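Long-range contacts in Lmo0812 protein (Listeria monocytogenes serovar 1/2a, PDB 4YF1), which possibly removes the 3'-diphosphate from guanosine 3',5'-bis(diphosphate), as an all-helical hydrolase of the HD-domain superfamily: residues 81-89 against 112-121; 147-158 against 177-186. All coordinates share one frame; numbering follows the deposited sequence. Where two conformers were deposited one is given.

How the contacts relate
Contact 1 is buried near the middle of the chain, whereas contact 2 lies farther out, about 13 Å from the chain centre, and is only partly buried. Their own centres are about 18 Å apart. They share no helix, yet they touch: Val118 and Lys121 pack on Tyr177, and Ile117 meets Ile157, so helix 111-132 backs onto the pair formed by 147-158 and 177-186. The chemistry differs with place. Contact 1 is polar at its heart, with an imidazole, a carboxylate and an ammonium group gathered near the presumed HD-type site. Contact 2 is built mainly from aromatic rings and aliphatic chains, with lysines at its margin.

Contact 1: residues 81-89 against 112-121; sequences ADLVASHTE and EEKALIVADK
His87 carries this contact, entering helix 112-121 as a knob among Leu116, Ile117, Asp120 and Lys121. With CG anti to the backbone N (chi1 173°), the ring is swung across to the neighbouring helix. In the conformer described, one of two modelled, its NE2 donates to Asp120 OD2 at 3.2 Å. The bond is nearly straight (166°) and lies close to the ring plane, but it reaches the carboxylate from above. Lys121 NZ forms a salt bridge to that same OD2 at 3.0 Å, so two donors share one oxygen. Asp120 OD1 is hydrogen-bonded to His35 NE2; the two are consistent with the H...HD...D pattern of HD-domain proteins, although no metal is bound to them here.

Apolar packing supports the ring: Ile117 CG1 makes a CH-pi contact over one face, 3.7 Å from the centroid. Farther back, Leu116 CD1 lies 4.2 Å from Leu83 CB, and Leu83 CD2 rests by Glu112, whose carboxylate is paired with Arg49.

Two waters bridge the helices nearby. One donates to Ser86 OG and to Glu113 O; the other donates to Glu113 OE2 at 2.7 Å and weakly to Asp82 O, while Glu113 OE1 accepts from Asn110 N. Ser86 OG itself donates to Leu83 O at 2.6 Å.

The helices cross at -56°. Helix 50-64 packs against Leu83, helix 95-108 against Ser86 and Ile117, and helix 172-184 against Val118 and Lys121.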
loop_
_atom_site.group_PDB
_atom_site.type_symbol
_atom_site.label_atom_id
_atom_site.label_comp_id
_atom_site.label_asym_id
_atom_site.label_seq_id
_atom_site.Cartn_x
_atom_site.Cartn_y
_atom_site.Cartn_z
ATOM N N ALA A 81 5.495 10.174 -2.655
ATOM C CA ALA A 81 4.635 11.353 -2.479
ATOM C C ALA A 81 4.383 12.054 -3.813
ATOM O O ALA A 81 3.251 12.406 -4.120
ATOM C CB ALA A 81 5.220 12.313 -1.472
ATOM N N ASP A 82 5.430 12.181 -4.624
ATOM C CA ASP A 82 5.310 12.812 -5.939
ATOM C C ASP A 82 4.480 12.011 -6.911
ATOM O O ASP A 82 3.740 12.585 -7.724
ATOM C CB ASP A 82 6.680 13.094 -6.547
ATOM C CG ASP A 82 7.414 14.221 -5.832
ATOM O OD1 ASP A 82 6.774 14.958 -5.039
ATOM O OD2 ASP A 82 8.638 14.355 -6.066
ATOM N N LEU A 83 4.609 10.696 -6.858
ATOM C CA LEU A 83 3.811 9.850 -7.744
ATOM C C LEU A 83 2.313 9.997 -7.355
ATOM O O LEU A 83 1.446 10.165 -8.215
ATOM C CB LEU A 83 4.284 8.389 -7.696
ATOM C CG LEU A 83 5.609 8.112 -8.436
ATOM C CD1 LEU A 83 6.148 6.737 -8.091
ATOM C CD2 LEU A 83 5.409 8.245 -9.941
ATOM N N VAL A 84 2.046 9.987 -6.063
ATOM C CA VAL A 84 0.689 10.151 -5.554
ATOM C C VAL A 84 0.095 11.500 -5.954
ATOM O O VAL A 84 -1.052 11.570 -6.441
ATOM C CB VAL A 84 0.644 9.985 -4.019
ATOM C CG1 VAL A 84 -0.713 10.407 -3.466
ATOM C CG2 VAL A 84 0.898 8.545 -3.652
ATOM N N ALA A 85 0.866 12.565 -5.756
ATOM C CA ALA A 85 0.408 13.903 -6.091
ATOM C C ALA A 85 0.120 14.064 -7.564
ATOM O O ALA A 85 -0.749 14.871 -7.924
ATOM C CB ALA A 85 1.422 14.958 -5.653
ATOM N N SER A 86 0.819 13.313 -8.424
ATOM C CA SER A 86 0.602 13.445 -9.863
ATOM C C SER A 86 -0.850 13.146 -10.304
ATOM O O SER A 86 -1.312 13.735 -11.278
ATOM C CB SER A 86 1.562 12.580 -10.672
ATOM O OG SER A 86 1.245 11.191 -10.627
ATOM N N HIS A 87 -1.573 12.297 -9.580
ATOM C CA HIS A 87 -2.966 11.937 -9.950
ATOM C C HIS A 87 -4.057 12.352 -8.956
ATOM O O HIS A 87 -5.225 12.015 -9.141
ATOM C CB HIS A 87 -3.049 10.428 -10.204
ATOM C CG HIS A 87 -4.442 9.921 -10.432
ATOM N ND1 HIS A 87 -5.422 10.686 -11.029
ATOM C CD2 HIS A 87 -4.978 8.689 -10.266
ATOM C CE1 HIS A 87 -6.525 9.967 -11.151
ATOM N NE2 HIS A 87 -6.280 8.749 -10.706
ATOM N N THR A 88 -3.687 13.109 -7.937
ATOM C CA THR A 88 -4.632 13.524 -6.888
ATOM C C THR A 88 -5.407 14.724 -7.419
ATOM O O THR A 88 -4.815 15.634 -7.971
ATOM C CB THR A 88 -3.898 13.952 -5.589
ATOM O OG1 THR A 88 -3.155 12.847 -5.062
ATOM C CG2 THR A 88 -4.886 14.433 -4.519
ATOM N N GLU A 89 -6.726 14.718 -7.242
ATOM C CA GLU A 89 -7.571 15.819 -7.693
ATOM C C GLU A 89 -7.560 16.942 -6.664
ATOM O O GLU A 89 -7.431 16.693 -5.472
ATOM C CB GLU A 89 -9.024 15.351 -7.893
ATOM C CG GLU A 89 -9.243 14.344 -9.021
ATOM C CD GLU A 89 -10.711 13.932 -9.194
ATOM O OE1 GLU A 89 -11.541 14.175 -8.290
ATOM O OE2 GLU A 89 -11.029 13.323 -10.235
ATOM N N GLU A 112 4.921 5.865 -15.776
ATOM C CA GLU A 112 4.427 5.572 -14.411
ATOM C C GLU A 112 3.178 6.394 -14.079
ATOM O O GLU A 112 2.152 5.848 -13.581
ATOM C CB GLU A 112 5.499 5.828 -13.370
ATOM C CG GLU A 112 6.688 4.888 -13.565
ATOM C CD GLU A 112 7.783 5.084 -12.557
ATOM O OE1 GLU A 112 7.833 6.153 -11.898
ATOM O OE2 GLU A 112 8.632 4.167 -12.433
ATOM N N GLU A 113 3.245 7.692 -14.371
ATOM C CA GLU A 113 2.103 8.599 -14.104
ATOM C C GLU A 113 0.885 8.192 -14.884
ATOM O O GLU A 113 -0.224 8.251 -14.344
ATOM C CB GLU A 113 2.510 10.045 -14.405
ATOM C CG GLU A 113 3.670 10.488 -13.503
ATOM C CD GLU A 113 4.339 11.784 -13.917
ATOM O OE1 GLU A 113 4.499 12.044 -15.139
ATOM O OE2 GLU A 113 4.758 12.518 -12.988
ATOM N N LYS A 114 1.067 7.812 -16.145
ATOM C CA LYS A 114 -0.059 7.325 -16.982
ATOM C C LYS A 114 -0.631 6.039 -16.409
ATOM O O LYS A 114 -1.835 5.876 -16.278
ATOM C CB LYS A 114 0.415 7.057 -18.410
ATOM C CG LYS A 114 0.801 8.313 -19.170
ATOM C CD LYS A 114 1.501 7.965 -20.455
ATOM C CE LYS A 114 1.667 9.163 -21.396
ATOM N NZ LYS A 114 0.513 9.219 -22.342
ATOM N N ALA A 115 0.250 5.154 -15.970
ATOM C CA ALA A 115 -0.207 3.859 -15.461
ATOM C C ALA A 115 -1.049 3.993 -14.190
ATOM O O ALA A 115 -2.006 3.239 -13.999
ATOM C CB ALA A 115 0.980 2.926 -15.223
ATOM N N LEU A 116 -0.698 4.952 -13.332
ATOM C CA LEU A 116 -1.436 5.162 -12.094
ATOM C C LEU A 116 -2.878 5.567 -12.376
ATOM O O LEU A 116 -3.837 5.088 -11.713
ATOM C CB LEU A 116 -0.773 6.249 -11.292
ATOM C CG LEU A 116 0.511 5.734 -10.641
ATOM C CD1 LEU A 116 1.377 6.944 -10.299
ATOM C CD2 LEU A 116 0.173 4.910 -9.409
ATOM N N ILE A 117 -3.021 6.435 -13.358
ATOM C CA ILE A 117 -4.368 6.909 -13.749
ATOM C C ILE A 117 -5.155 5.784 -14.413
ATOM O O ILE A 117 -6.327 5.579 -14.070
ATOM C CB ILE A 117 -4.298 8.116 -14.701
ATOM C CG1 ILE A 117 -3.716 9.326 -13.968
ATOM C CG2 ILE A 117 -5.711 8.450 -15.249
ATOM C CD1 ILE A 117 -3.362 10.526 -14.835
ATOM N N VAL A 118 -4.573 5.103 -15.398
ATOM C CA VAL A 118 -5.333 4.057 -16.104
ATOM C C VAL A 118 -5.714 2.883 -15.171
ATOM O O VAL A 118 -6.856 2.419 -15.216
ATOM C CB VAL A 118 -4.637 3.586 -17.370
ATOM C CG1 VAL A 118 -5.414 2.519 -18.073
ATOM C CG2 VAL A 118 -4.337 4.738 -18.321
ATOM N N ALA A 119 -4.803 2.458 -14.295
ATOM C CA ALA A 119 -5.097 1.380 -13.358
ATOM C C ALA A 119 -6.266 1.737 -12.438
ATOM O O ALA A 119 -7.140 0.912 -12.168
ATOM C CB ALA A 119 -3.873 1.023 -12.543
ATOM N N ASP A 120 -6.262 2.970 -11.958
ATOM C CA ASP A 120 -7.339 3.467 -11.112
ATOM C C ASP A 120 -8.677 3.410 -11.884
ATOM O O ASP A 120 -9.678 2.930 -11.359
ATOM C CB ASP A 120 -7.044 4.909 -10.712
ATOM C CG ASP A 120 -8.206 5.560 -9.931
ATOM O OD1 ASP A 120 -8.596 5.020 -8.882
ATOM O OD2 ASP A 120 -8.684 6.621 -10.353
ATOM N N LYS A 121 -8.676 3.878 -13.124
ATOM C CA LYS A 121 -9.932 3.861 -13.952
ATOM C C LYS A 121 -10.376 2.481 -14.333
ATOM O O LYS A 121 -11.558 2.220 -14.467
ATOM C CB LYS A 121 -9.777 4.679 -15.226
ATOM C CG LYS A 121 -10.141 6.114 -15.032
ATOM C CD LYS A 121 -9.248 6.788 -14.050
ATOM C CE LYS A 121 -10.046 7.765 -13.231
ATOM N NZ LYS A 121 -9.072 8.642 -12.514
HETATM O O HOH W 1 5.117 11.859 -10.393
HETATM O O HOH W 2 -0.284 10.819 -12.854
#

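Contact 2: residues 147-158 against 177-186; sequences YDLQKWYNQGIK and YARLVKWIFK
Tyr177 OH lies 3.3 Å from Asn154 O, pushed in between Asn154 and Ile157 and near the Asn154 side-chain amide, whose orientation is uncertain. The motif is an antiparallel pair of consecutive helices, at 151° with axes 9.9 Å apart, within an all-helical fold.

Phe185, where the second helix leaves helical geometry, fills the largest part of the interface. Its CG stands anti to its own carbonyl carbon (chi1 -56°), which lays the ring against the first helix. Lys151 CA sits over one face, a CH-pi contact 3.8 Å from the centroid, while Ile184 CG2 covers the centre of the opposite face. The ring is thus held between a backbone carbon and a branched side chain. Tyr147 comes past it obliquely, the two planes at 55°, with CE1 of Tyr147 3.8 Å from CD1 of Phe185. Also obliquely, on the Lys151 side of the plane, Asn154 CB nears CE2 and Gln150 O nears CZ. The aliphatic part of Lys151 runs alongside in the reverse direction. A water donates to Lys186 O at 3.1 Å and approaches Tyr147 OH, but that approach is suspiciously short and Lys186 is poorly ordered, so this link is doubtful.

Two turns back from Phe185, Val181 CG2 lies over one face of the Tyr177 ring, and also reaches Asn154 CB. On the outer margin the carbon chain of Lys158 crosses Val181, CD to CG1 at 3.9 Å. Deeper in, Ile157 CG2 presses on Tyr177 CE2 at 3.6 Å.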
loop_
_atom_site.group_PDB
_atom_site.type_symbol
_atom_site.label_atom_id
_atom_site.label_comp_id
_atom_site.label_asym_id
_atom_site.label_seq_id
_atom_site.Cartn_x
_atom_site.Cartn_y
_atom_site.Cartn_z
ATOM N N TYR A 147 -24.612 10.071 -18.020
ATOM C CA TYR A 147 -23.934 9.312 -19.068
ATOM C C TYR A 147 -22.970 10.110 -19.963
ATOM O O TYR A 147 -21.823 9.669 -20.218
ATOM C CB TYR A 147 -24.999 8.658 -19.957
ATOM C CG TYR A 147 -24.442 7.823 -21.093
ATOM C CD1 TYR A 147 -24.149 6.482 -20.906
ATOM C CD2 TYR A 147 -24.230 8.378 -22.355
ATOM C CE1 TYR A 147 -23.653 5.697 -21.942
ATOM C CE2 TYR A 147 -23.734 7.608 -23.404
ATOM C CZ TYR A 147 -23.457 6.261 -23.191
ATOM O OH TYR A 147 -22.971 5.475 -24.217
ATOM N N ASP A 148 -23.424 11.262 -20.448
ATOM C CA ASP A 148 -22.626 12.053 -21.372
ATOM C C ASP A 148 -21.253 12.419 -20.785
ATOM O O ASP A 148 -20.208 12.210 -21.442
ATOM C CB ASP A 148 -23.352 13.337 -21.757
ATOM C CG ASP A 148 -24.659 13.082 -22.487
ATOM O OD1 ASP A 148 -24.913 11.961 -22.946
ATOM O OD2 ASP A 148 -25.425 14.047 -22.619
ATOM N N LEU A 149 -21.270 12.906 -19.540
ATOM C CA LEU A 149 -20.058 13.330 -18.866
ATOM C C LEU A 149 -19.127 12.155 -18.579
ATOM O O LEU A 149 -17.896 12.274 -18.768
ATOM C CB LEU A 149 -20.380 14.104 -17.575
ATOM C CG LEU A 149 -20.710 15.590 -17.729
ATOM C CD1 LEU A 149 -21.053 16.184 -16.365
ATOM C CD2 LEU A 149 -19.549 16.363 -18.361
ATOM N N GLN A 150 -19.688 11.044 -18.109
ATOM C CA GLN A 150 -18.898 9.831 -17.869
ATOM C C GLN A 150 -18.316 9.271 -19.151
ATOM O O GLN A 150 -17.170 8.788 -19.160
ATOM C CB GLN A 150 -19.678 8.777 -17.090
ATOM C CG GLN A 150 -19.867 9.159 -15.633
ATOM C CD GLN A 150 -18.603 9.055 -14.800
ATOM O OE1 GLN A 150 -17.523 8.809 -15.320
ATOM N NE2 GLN A 150 -18.725 9.302 -13.510
ATOM N N LYS A 151 -19.068 9.355 -20.238
ATOM C CA LYS A 151 -18.549 8.943 -21.534
ATOM C C LYS A 151 -17.406 9.825 -21.999
ATOM O O LYS A 151 -16.328 9.309 -22.410
ATOM C CB LYS A 151 -19.640 8.977 -22.556
ATOM C CG LYS A 151 -19.239 8.619 -23.977
ATOM C CD LYS A 151 -20.534 8.335 -24.746
ATOM C CE LYS A 151 -20.320 8.039 -26.212
ATOM N NZ LYS A 151 -20.146 9.283 -27.010
ATOM N N TRP A 152 -17.612 11.147 -21.881
ATOM C CA TRP A 152 -16.598 12.113 -22.280
ATOM C C TRP A 152 -15.301 11.853 -21.517
ATOM O O TRP A 152 -14.226 11.893 -22.093
ATOM C CB TRP A 152 -17.076 13.551 -22.043
ATOM C CG TRP A 152 -15.968 14.573 -21.972
ATOM C CD1 TRP A 152 -15.309 15.166 -23.015
ATOM C CD2 TRP A 152 -15.382 15.099 -20.775
ATOM N NE1 TRP A 152 -14.356 16.039 -22.526
ATOM C CE2 TRP A 152 -14.385 16.007 -21.159
ATOM C CE3 TRP A 152 -15.615 14.888 -19.414
ATOM C CZ2 TRP A 152 -13.619 16.701 -20.232
ATOM C CZ3 TRP A 152 -14.859 15.592 -18.482
ATOM C CH2 TRP A 152 -13.876 16.488 -18.898
ATOM N N TYR A 153 -15.430 11.600 -20.223
ATOM C CA TYR A 153 -14.269 11.389 -19.337
ATOM C C TYR A 153 -13.458 10.130 -19.671
ATOM O O TYR A 153 -12.238 10.201 -19.917
ATOM C CB TYR A 153 -14.760 11.372 -17.881
ATOM C CG TYR A 153 -13.706 11.069 -16.854
ATOM C CD1 TYR A 153 -12.445 11.636 -16.950
ATOM C CD2 TYR A 153 -13.989 10.286 -15.722
ATOM C CE1 TYR A 153 -11.477 11.380 -16.004
ATOM C CE2 TYR A 153 -13.008 10.041 -14.752
ATOM C CZ TYR A 153 -11.764 10.589 -14.909
ATOM O OH TYR A 153 -10.763 10.413 -13.949
ATOM N N ASN A 154 -14.145 8.993 -19.712
ATOM C CA ASN A 154 -13.511 7.705 -19.983
ATOM C C ASN A 154 -12.956 7.618 -21.402
ATOM O O ASN A 154 -11.811 7.123 -21.615
ATOM C CB ASN A 154 -14.478 6.577 -19.626
ATOM C CG ASN A 154 -14.672 6.453 -18.127
ATOM O OD1 ASN A 154 -15.684 6.912 -17.530
ATOM N ND2 ASN A 154 -13.692 5.902 -17.489
ATOM N N GLN A 155 -13.687 8.184 -22.366
ATOM C CA GLN A 155 -13.169 8.241 -23.741
ATOM C C GLN A 155 -11.933 9.138 -23.775
ATOM O O GLN A 155 -10.935 8.817 -24.487
ATOM C CB GLN A 155 -14.245 8.698 -24.732
ATOM C CG GLN A 155 -15.190 7.573 -24.999
ATOM C CD GLN A 155 -16.237 7.914 -26.041
ATOM O OE1 GLN A 155 -16.438 9.076 -26.418
ATOM N NE2 GLN A 155 -16.857 6.903 -26.538
ATOM N N GLY A 156 -11.947 10.219 -22.980
ATOM C CA GLY A 156 -10.775 11.102 -22.891
ATOM C C GLY A 156 -9.506 10.369 -22.394
ATOM O O GLY A 156 -8.401 10.564 -22.954
ATOM N N ILE A 157 -9.651 9.561 -21.343
ATOM C CA ILE A 157 -8.517 8.779 -20.813
ATOM C C ILE A 157 -8.083 7.793 -21.898
ATOM O O ILE A 157 -6.908 7.753 -22.294
ATOM C CB ILE A 157 -8.876 8.003 -19.517
ATOM C CG1 ILE A 157 -9.300 8.954 -18.364
ATOM C CG2 ILE A 157 -7.686 7.139 -19.073
ATOM C CD1 ILE A 157 -8.300 10.029 -18.025
ATOM N N LYS A 158 -9.052 7.025 -22.413
ATOM C CA LYS A 158 -8.754 6.041 -23.443
ATOM C C LYS A 158 -8.034 6.634 -24.657
ATOM O O LYS A 158 -7.025 6.068 -25.128
ATOM C CB LYS A 158 -9.999 5.248 -23.851
ATOM C CG LYS A 158 -9.836 4.461 -25.137
ATOM C CD LYS A 158 -11.166 3.873 -25.549
ATOM C CE LYS A 158 -11.236 3.678 -27.048
ATOM N NZ LYS A 158 -11.250 4.991 -27.775
ATOM N N TYR A 177 -8.608 -1.689 -20.334
ATOM C CA TYR A 177 -9.389 -0.463 -20.099
ATOM C C TYR A 177 -10.079 -0.001 -21.382
ATOM O O TYR A 177 -11.273 0.366 -21.332
ATOM C CB TYR A 177 -8.540 0.647 -19.530
ATOM C CG TYR A 177 -9.278 1.941 -19.336
ATOM C CD1 TYR A 177 -10.215 2.072 -18.334
ATOM C CD2 TYR A 177 -9.037 3.032 -20.150
ATOM C CE1 TYR A 177 -10.881 3.267 -18.137
ATOM C CE2 TYR A 177 -9.704 4.244 -19.963
ATOM C CZ TYR A 177 -10.622 4.340 -18.953
ATOM O OH TYR A 177 -11.279 5.512 -18.742
ATOM N N ALA A 178 -9.361 0.010 -22.501
ATOM C CA ALA A 178 -9.965 0.405 -23.791
ATOM C C ALA A 178 -11.215 -0.439 -24.125
ATOM O O ALA A 178 -12.245 0.132 -24.522
ATOM C CB ALA A 178 -8.967 0.333 -24.918
ATOM N N ARG A 179 -11.123 -1.771 -23.960
ATOM C CA ARG A 179 -12.248 -2.667 -24.222
ATOM C C ARG A 179 -13.441 -2.353 -23.316
ATOM O O ARG A 179 -14.578 -2.358 -23.775
ATOM C CB ARG A 179 -11.859 -4.152 -24.104
ATOM C CG ARG A 179 -10.917 -4.653 -25.190
ATOM C CD ARG A 179 -10.786 -6.184 -25.185
ATOM N NE ARG A 179 -10.450 -6.750 -23.870
ATOM C CZ ARG A 179 -9.217 -6.934 -23.389
ATOM N NH1 ARG A 179 -8.137 -6.588 -24.085
ATOM N NH2 ARG A 179 -9.061 -7.454 -22.180
ATOM N N LEU A 180 -13.178 -2.095 -22.031
ATOM C CA LEU A 180 -14.249 -1.720 -21.115
ATOM C C LEU A 180 -14.946 -0.420 -21.517
ATOM O O LEU A 180 -16.191 -0.324 -21.423
ATOM C CB LEU A 180 -13.775 -1.600 -19.668
ATOM C CG LEU A 180 -13.816 -2.850 -18.834
ATOM C CD1 LEU A 180 -13.058 -2.659 -17.549
ATOM C CD2 LEU A 180 -15.259 -3.223 -18.541
ATOM N N VAL A 181 -14.169 0.590 -21.929
ATOM C CA VAL A 181 -14.770 1.869 -22.354
ATOM C C VAL A 181 -15.670 1.660 -23.570
ATOM O O VAL A 181 -16.804 2.196 -23.616
ATOM C CB VAL A 181 -13.692 2.945 -22.591
ATOM C CG1 VAL A 181 -14.267 4.211 -23.224
ATOM C CG2 VAL A 181 -13.023 3.274 -21.266
ATOM N N LYS A 182 -15.186 0.879 -24.530
ATOM C CA LYS A 182 -15.945 0.558 -25.747
ATOM C C LYS A 182 -17.232 -0.213 -25.424
ATOM O O LYS A 182 -18.289 0.042 -26.029
ATOM C CB LYS A 182 -15.072 -0.240 -26.717
ATOM C CG LYS A 182 -15.696 -0.492 -28.085
ATOM C CD LYS A 182 -14.683 -1.099 -29.043
ATOM C CE LYS A 182 -15.269 -1.307 -30.430
ATOM N NZ LYS A 182 -14.289 -1.959 -31.346
ATOM N N TRP A 183 -17.151 -1.123 -24.454
ATOM C CA TRP A 183 -18.315 -1.928 -24.040
ATOM C C TRP A 183 -19.367 -1.087 -23.310
ATOM O O TRP A 183 -20.555 -1.160 -23.622
ATOM C CB TRP A 183 -17.904 -3.083 -23.113
ATOM C CG TRP A 183 -19.028 -4.112 -22.898
ATOM C CD1 TRP A 183 -19.268 -5.226 -23.654
ATOM C CD2 TRP A 183 -20.034 -4.105 -21.867
ATOM N NE1 TRP A 183 -20.359 -5.906 -23.166
ATOM C CE2 TRP A 183 -20.848 -5.245 -22.070
ATOM C CE3 TRP A 183 -20.334 -3.243 -20.803
ATOM C CZ2 TRP A 183 -21.955 -5.544 -21.245
ATOM C CZ3 TRP A 183 -21.429 -3.548 -19.967
ATOM C CH2 TRP A 183 -22.226 -4.688 -20.201
ATOM N N ILE A 184 -18.936 -0.321 -22.322
ATOM C CA ILE A 184 -19.849 0.493 -21.550
ATOM C C ILE A 184 -20.439 1.685 -22.337
ATOM O O ILE A 184 -21.632 1.931 -22.241
ATOM C CB ILE A 184 -19.197 0.973 -20.244
ATOM C CG1 ILE A 184 -18.890 -0.230 -19.350
ATOM C CG2 ILE A 184 -20.075 1.989 -19.503
ATOM C CD1 ILE A 184 -18.030 0.090 -18.155
ATOM N N PHE A 185 -19.624 2.380 -23.128
ATOM C CA PHE A 185 -20.045 3.621 -23.814
ATOM C C PHE A 185 -20.171 3.554 -25.348
ATOM O O PHE A 185 -19.945 4.556 -26.032
ATOM C CB PHE A 185 -19.067 4.766 -23.431
ATOM C CG PHE A 185 -18.953 5.001 -21.945
ATOM C CD1 PHE A 185 -19.958 5.654 -21.248
ATOM C CD2 PHE A 185 -17.828 4.598 -21.241
ATOM C CE1 PHE A 185 -19.848 5.900 -19.887
ATOM C CE2 PHE A 185 -17.719 4.828 -19.880
ATOM C CZ PHE A 185 -18.736 5.478 -19.198
ATOM N N LYS A 186 -20.509 2.388 -25.887
ATOM C CA LYS A 186 -20.681 2.239 -27.349
ATOM C C LYS A 186 -21.810 3.108 -27.912
ATOM O O LYS A 186 -22.913 3.120 -27.374
ATOM C CB LYS A 186 -20.920 0.767 -27.737
ATOM C CG LYS A 186 -21.899 0.004 -26.843
ATOM C CD LYS A 186 -21.980 -1.468 -27.225
ATOM C CE LYS A 186 -22.658 -2.285 -26.132
ATOM N NZ LYS A 186 -24.009 -1.758 -25.786
HETATM O O HOH W 3 -23.118 6.155 -26.663
#